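Local coordinates for Tll1590 protein (Thermosynechococcus elongatus, PDB 6LDQ) that belongs to the glycosyltransferases of the GT-B class and folds here as a Rossmann-like domain, at residues E160-S174 with L181-P195. Numbering follows the deposited sequence.
Sequences EKAILENADCVIVTS and LRRWVSKAGQTRLIP
V170 and V172 of strand 169-172 pair in parallel with strand 191-193 through four backbone hydrogen bonds: V170 N to Q190 O (2.8 Å), R192 N to V170 O, V172 N to R192 O, and I194 N to V172 O (3.0 Å). Before the strands begin, a water bridges the two segments, donating to L164 O and A167 O and accepting from Q190 N. Apolar packing lies on both sides of the sheet. On the V172 side, V172 CG1 meets L181 CD1 at 3.8 Å and also lies near T191 CG2, while L164 CD1 reaches L181 CD2 (3.7 Å) and V185 CG1, the L164 and V185 side chains crossing at about a right angle. On the I171 side, a chi1 of -71° turns I171 CG2 to I194 CG1 (3.7 Å), and C169 SG touches R192 CG at 3.5 Å. Next to L164, whose CD2 lies 4.2 Å from R182 NH1, the guanidinium holds the loop after helix 175-185: NH1 donates to S186 O and A188 O, both 2.8 Å away and in the guanidinium plane, and NH2 to G189 O, while NE forms a salt bridge with E178. The unit is a beta-alpha-beta crossover in which helix 175-185 links strand 169-172 to 191-193, the edge strand at this end of the sheet; strand 130-134 flanks 169-172 on its other edge, and helix 200-216 packs against C169, I171 and I194.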
loop_
_atom_site.group_PDB
_atom_site.type_symbol
_atom_site.label_atom_id
_atom_site.label_comp_id
_atom_site.label_asym_id
_atom_site.label_seq_id
_atom_site.Cartn_x
_atom_site.Cartn_y
_atom_site.Cartn_z
ATOM N N GLU A 160 -8.291 -2.153 -10.921
ATOM C CA GLU A 160 -7.265 -3.184 -10.839
ATOM C C GLU A 160 -6.438 -3.255 -12.120
ATOM O O GLU A 160 -5.224 -3.493 -12.076
ATOM C CB GLU A 160 -7.918 -4.526 -10.500
ATOM C CG GLU A 160 -8.594 -4.494 -9.125
ATOM C CD GLU A 160 -8.939 -5.853 -8.559
ATOM O OE1 GLU A 160 -8.891 -5.995 -7.323
ATOM O OE2 GLU A 160 -9.293 -6.763 -9.332
ATOM N N LYS A 161 -7.073 -3.054 -13.274
ATOM C CA LYS A 161 -6.314 -2.967 -14.519
ATOM C C LYS A 161 -5.371 -1.764 -14.497
ATOM O O LYS A 161 -4.185 -1.875 -14.852
ATOM C CB LYS A 161 -7.269 -2.885 -15.710
ATOM C CG LYS A 161 -7.985 -4.205 -16.025
ATOM C CD LYS A 161 -9.007 -3.988 -17.122
ATOM C CE LYS A 161 -9.832 -5.244 -17.330
ATOM N NZ LYS A 161 -10.647 -5.118 -18.553
ATOM N N ALA A 162 -5.873 -0.606 -14.074
ATOM C CA ALA A 162 -5.034 0.593 -14.050
ATOM C C ALA A 162 -3.828 0.408 -13.139
ATOM O O ALA A 162 -2.738 0.901 -13.436
ATOM C CB ALA A 162 -5.848 1.808 -13.609
ATOM N N ILE A 163 -4.008 -0.302 -12.032
ATOM C CA ILE A 163 -2.906 -0.514 -11.103
ATOM C C ILE A 163 -1.868 -1.448 -11.718
ATOM O O ILE A 163 -0.667 -1.159 -11.706
ATOM C CB ILE A 163 -3.431 -1.059 -9.768
ATOM C CG1 ILE A 163 -4.264 0.003 -9.051
ATOM C CG2 ILE A 163 -2.251 -1.449 -8.873
ATOM C CD1 ILE A 163 -5.198 -0.575 -8.027
ATOM N N LEU A 164 -2.322 -2.572 -12.287
ATOM C CA LEU A 164 -1.392 -3.498 -12.924
ATOM C C LEU A 164 -0.578 -2.809 -14.010
ATOM O O LEU A 164 0.617 -3.095 -14.178
ATOM C CB LEU A 164 -2.151 -4.693 -13.505
ATOM C CG LEU A 164 -2.579 -5.743 -12.485
ATOM C CD1 LEU A 164 -3.678 -6.628 -13.097
ATOM C CD2 LEU A 164 -1.367 -6.578 -12.051
ATOM N N GLU A 165 -1.197 -1.872 -14.732
ATOM C CA GLU A 165 -0.541 -1.228 -15.863
ATOM C C GLU A 165 0.469 -0.165 -15.449
ATOM O O GLU A 165 1.415 0.100 -16.195
ATOM C CB GLU A 165 -1.587 -0.594 -16.782
ATOM C CG GLU A 165 -2.399 -1.596 -17.566
ATOM C CD GLU A 165 -3.597 -0.958 -18.243
ATOM O OE1 GLU A 165 -4.043 0.113 -17.781
ATOM O OE2 GLU A 165 -4.093 -1.531 -19.230
ATOM N N ASN A 166 0.287 0.473 -14.296
ATOM C CA ASN A 166 1.097 1.631 -13.954
ATOM C C ASN A 166 1.959 1.456 -12.716
ATOM O O ASN A 166 2.884 2.254 -12.518
ATOM C CB ASN A 166 0.202 2.866 -13.759
ATOM C CG ASN A 166 -0.366 3.374 -15.059
ATOM O OD1 ASN A 166 0.245 4.208 -15.728
ATOM N ND2 ASN A 166 -1.549 2.878 -15.427
ATOM N N ALA A 167 1.687 0.463 -11.877
ATOM C CA ALA A 167 2.539 0.226 -10.722
ATOM C C ALA A 167 3.846 -0.424 -11.159
ATOM O O ALA A 167 3.910 -1.142 -12.161
ATOM C CB ALA A 167 1.823 -0.657 -9.701
ATOM N N ASP A 168 4.908 -0.161 -10.399
ATOM C CA ASP A 168 6.182 -0.779 -10.740
ATOM C C ASP A 168 6.156 -2.273 -10.464
ATOM O O ASP A 168 6.725 -3.056 -11.232
ATOM C CB ASP A 168 7.318 -0.092 -9.987
ATOM C CG ASP A 168 7.372 1.375 -10.291
ATOM O OD1 ASP A 168 7.765 1.730 -11.424
ATOM O OD2 ASP A 168 6.954 2.171 -9.431
ATOM N N CYS A 169 5.487 -2.693 -9.393
ATOM C CA CYS A 169 5.379 -4.119 -9.124
ATOM C C CYS A 169 4.139 -4.438 -8.303
ATOM O O CYS A 169 3.857 -3.769 -7.307
ATOM C CB CYS A 169 6.618 -4.649 -8.399
ATOM S SG CYS A 169 6.481 -6.385 -8.026
ATOM N N VAL A 170 3.433 -5.499 -8.699
ATOM C CA VAL A 170 2.251 -5.959 -7.981
ATOM C C VAL A 170 2.547 -7.293 -7.306
ATOM O O VAL A 170 2.921 -8.261 -7.974
ATOM C CB VAL A 170 1.038 -6.088 -8.912
ATOM C CG1 VAL A 170 -0.115 -6.688 -8.137
ATOM C CG2 VAL A 170 0.677 -4.736 -9.464
ATOM N N ILE A 171 2.327 -7.354 -6.000
ATOM C CA ILE A 171 2.614 -8.536 -5.197
ATOM C C ILE A 171 1.352 -9.390 -5.082
ATOM O O ILE A 171 0.263 -8.885 -4.771
ATOM C CB ILE A 171 3.155 -8.121 -3.812
ATOM C CG1 ILE A 171 4.575 -7.563 -3.972
ATOM C CG2 ILE A 171 3.158 -9.316 -2.855
ATOM C CD1 ILE A 171 4.805 -6.199 -3.377
ATOM N N VAL A 172 1.482 -10.680 -5.398
ATOM C CA VAL A 172 0.424 -11.661 -5.183
ATOM C C VAL A 172 0.829 -12.558 -4.026
ATOM O O VAL A 172 2.022 -12.799 -3.794
ATOM C CB VAL A 172 0.166 -12.490 -6.457
ATOM C CG1 VAL A 172 -0.492 -11.620 -7.525
ATOM C CG2 VAL A 172 1.473 -13.066 -6.974
ATOM N N THR A 173 -0.154 -13.057 -3.290
ATOM C CA THR A 173 0.153 -13.820 -2.084
ATOM C C THR A 173 -0.031 -15.320 -2.254
ATOM O O THR A 173 0.213 -16.067 -1.308
ATOM C CB THR A 173 -0.681 -13.319 -0.893
ATOM O OG1 THR A 173 -2.049 -13.697 -1.052
ATOM C CG2 THR A 173 -0.595 -11.806 -0.772
ATOM N N SER A 174 -0.437 -15.783 -3.433
ATOM C CA SER A 174 -0.527 -17.212 -3.695
ATOM C C SER A 174 -0.618 -17.412 -5.195
ATOM O O SER A 174 -1.059 -16.505 -5.912
ATOM C CB SER A 174 -1.746 -17.836 -3.002
ATOM O OG SER A 174 -2.948 -17.261 -3.476
ATOM N N LEU A 181 -5.930 -13.351 -11.251
ATOM C CA LEU A 181 -5.599 -12.064 -11.851
ATOM C C LEU A 181 -5.390 -12.200 -13.354
ATOM O O LEU A 181 -5.938 -11.426 -14.146
ATOM C CB LEU A 181 -4.345 -11.483 -11.189
ATOM C CG LEU A 181 -4.437 -10.323 -10.182
ATOM C CD1 LEU A 181 -3.034 -9.944 -9.725
ATOM C CD2 LEU A 181 -5.162 -9.096 -10.750
ATOM N N ARG A 182 -4.606 -13.192 -13.764
ATOM C CA ARG A 182 -4.278 -13.317 -15.177
ATOM C C ARG A 182 -5.465 -13.830 -15.978
ATOM O O ARG A 182 -5.576 -13.521 -17.170
ATOM C CB ARG A 182 -3.056 -14.220 -15.361
ATOM C CG ARG A 182 -1.719 -13.472 -15.328
ATOM C CD ARG A 182 -1.641 -12.523 -14.118
ATOM N NE ARG A 182 -0.312 -11.908 -13.990
ATOM C CZ ARG A 182 -0.033 -10.641 -14.286
ATOM N NH1 ARG A 182 -0.987 -9.814 -14.705
ATOM N NH2 ARG A 182 1.204 -10.195 -14.162
ATOM N N ARG A 183 -6.369 -14.579 -15.339
ATOM C CA ARG A 183 -7.538 -15.116 -16.035
ATOM C C ARG A 183 -8.628 -14.069 -16.182
ATOM O O ARG A 183 -9.233 -13.935 -17.254
ATOM C CB ARG A 183 -8.090 -16.329 -15.280
ATOM C CG ARG A 183 -9.090 -17.222 -16.051
ATOM C CD ARG A 183 -9.287 -18.545 -15.284
ATOM N NE ARG A 183 -8.998 -18.343 -13.854
ATOM C CZ ARG A 183 -9.656 -18.916 -12.845
ATOM N NH1 ARG A 183 -10.658 -19.777 -13.071
ATOM N NH2 ARG A 183 -9.299 -18.624 -11.607
ATOM N N TRP A 184 -8.898 -13.321 -15.113
ATOM C CA TRP A 184 -10.111 -12.531 -15.045
ATOM C C TRP A 184 -9.875 -11.033 -15.076
ATOM O O TRP A 184 -10.804 -10.296 -15.411
ATOM C CB TRP A 184 -10.896 -12.890 -13.776
ATOM C CG TRP A 184 -11.444 -14.272 -13.813
ATOM C CD1 TRP A 184 -10.895 -15.389 -13.256
ATOM C CD2 TRP A 184 -12.656 -14.696 -14.455
ATOM N NE1 TRP A 184 -11.694 -16.480 -13.502
ATOM C CE2 TRP A 184 -12.781 -16.080 -14.235
ATOM C CE3 TRP A 184 -13.650 -14.032 -15.179
ATOM C CZ2 TRP A 184 -13.855 -16.820 -14.729
ATOM C CZ3 TRP A 184 -14.715 -14.767 -15.670
ATOM C CH2 TRP A 184 -14.806 -16.147 -15.442
ATOM N N VAL A 185 -8.672 -10.565 -14.738
ATOM C CA VAL A 185 -8.430 -9.130 -14.648
ATOM C C VAL A 185 -7.549 -8.671 -15.805
ATOM O O VAL A 185 -8.010 -7.944 -16.687
ATOM C CB VAL A 185 -7.816 -8.751 -13.285
ATOM C CG1 VAL A 185 -7.502 -7.252 -13.228
ATOM C CG2 VAL A 185 -8.743 -9.147 -12.153
ATOM N N SER A 186 -6.276 -9.063 -15.811
ATOM C CA SER A 186 -5.395 -8.577 -16.866
ATOM C C SER A 186 -4.083 -9.342 -16.818
ATOM O O SER A 186 -3.620 -9.723 -15.738
ATOM C CB SER A 186 -5.127 -7.071 -16.719
ATOM O OG SER A 186 -4.160 -6.633 -17.649
ATOM N N LYS A 187 -3.476 -9.524 -17.992
ATOM C CA LYS A 187 -2.146 -10.118 -18.107
ATOM C C LYS A 187 -1.028 -9.092 -17.989
ATOM O O LYS A 187 0.156 -9.467 -18.010
ATOM C CB LYS A 187 -1.996 -10.844 -19.448
ATOM C CG LYS A 187 -3.049 -11.913 -19.730
ATOM C CD LYS A 187 -2.420 -13.280 -19.806
ATOM C CE LYS A 187 -3.390 -14.370 -19.365
ATOM N NZ LYS A 187 -4.773 -14.171 -19.895
ATOM N N ALA A 188 -1.370 -7.816 -17.890
ATOM C CA ALA A 188 -0.384 -6.754 -17.879
ATOM C C ALA A 188 0.333 -6.694 -16.530
ATOM O O ALA A 188 -0.121 -7.251 -15.528
ATOM C CB ALA A 188 -1.056 -5.415 -18.205
ATOM N N GLY A 189 1.473 -6.008 -16.519
ATOM C CA GLY A 189 2.173 -5.676 -15.292
ATOM C C GLY A 189 3.128 -6.765 -14.827
ATOM O O GLY A 189 3.146 -7.892 -15.329
ATOM N N GLN A 190 3.944 -6.404 -13.835
ATOM C CA GLN A 190 4.885 -7.324 -13.209
ATOM C C GLN A 190 4.319 -7.764 -11.864
ATOM O O GLN A 190 4.063 -6.928 -10.994
ATOM C CB GLN A 190 6.258 -6.672 -13.028
ATOM C CG GLN A 190 7.440 -7.623 -13.297
ATOM C CD GLN A 190 8.741 -7.144 -12.667
ATOM O OE1 GLN A 190 8.777 -6.106 -12.002
ATOM N NE2 GLN A 190 9.818 -7.905 -12.872
ATOM N N THR A 191 4.097 -9.066 -11.708
ATOM C CA THR A 191 3.672 -9.652 -10.448
ATOM C C THR A 191 4.830 -10.423 -9.825
ATOM O O THR A 191 5.664 -10.997 -10.531
ATOM C CB THR A 191 2.459 -10.578 -10.635
ATOM O OG1 THR A 191 2.647 -11.401 -11.799
ATOM C CG2 THR A 191 1.157 -9.754 -10.806
ATOM N N ARG A 192 4.878 -10.434 -8.496
ATOM C CA ARG A 192 5.878 -11.197 -7.762
ATOM C C ARG A 192 5.188 -11.936 -6.630
ATOM O O ARG A 192 4.263 -11.400 -6.015
ATOM C CB ARG A 192 6.975 -10.287 -7.199
ATOM C CG ARG A 192 7.798 -9.610 -8.266
ATOM C CD ARG A 192 9.055 -10.411 -8.567
ATOM N NE ARG A 192 9.519 -10.188 -9.935
ATOM C CZ ARG A 192 10.654 -10.675 -10.426
ATOM N NH1 ARG A 192 11.453 -11.415 -9.659
ATOM N NH2 ARG A 192 10.993 -10.418 -11.682
ATOM N N LEU A 193 5.652 -13.154 -6.350
ATOM C CA LEU A 193 5.045 -14.009 -5.336
ATOM C C LEU A 193 5.698 -13.729 -3.996
ATOM O O LEU A 193 6.881 -14.026 -3.808
ATOM C CB LEU A 193 5.194 -15.487 -5.689
ATOM C CG LEU A 193 4.500 -16.438 -4.718
ATOM C CD1 LEU A 193 2.972 -16.200 -4.738
ATOM C CD2 LEU A 193 4.803 -17.886 -5.072
ATOM N N ILE A 194 4.932 -13.174 -3.068
ATOM C CA ILE A 194 5.320 -13.095 -1.667
ATOM C C ILE A 194 4.211 -13.734 -0.843
ATOM O O ILE A 194 3.167 -13.122 -0.604
ATOM C CB ILE A 194 5.584 -11.645 -1.228
ATOM C CG1 ILE A 194 6.444 -10.918 -2.263
ATOM C CG2 ILE A 194 6.244 -11.619 0.149
ATOM C CD1 ILE A 194 7.850 -11.455 -2.405
ATOM N N PRO A 195 4.395 -14.975 -0.408
ATOM C CA PRO A 195 3.254 -15.787 0.021
ATOM C C PRO A 195 2.711 -15.377 1.377
ATOM O O PRO A 195 3.439 -14.919 2.260
ATOM C CB PRO A 195 3.825 -17.210 0.066
ATOM C CG PRO A 195 5.184 -17.126 -0.598
ATOM C CD PRO A 195 5.656 -15.737 -0.377
HETATM O O HOH W 1 2.875 -3.607 -12.825
#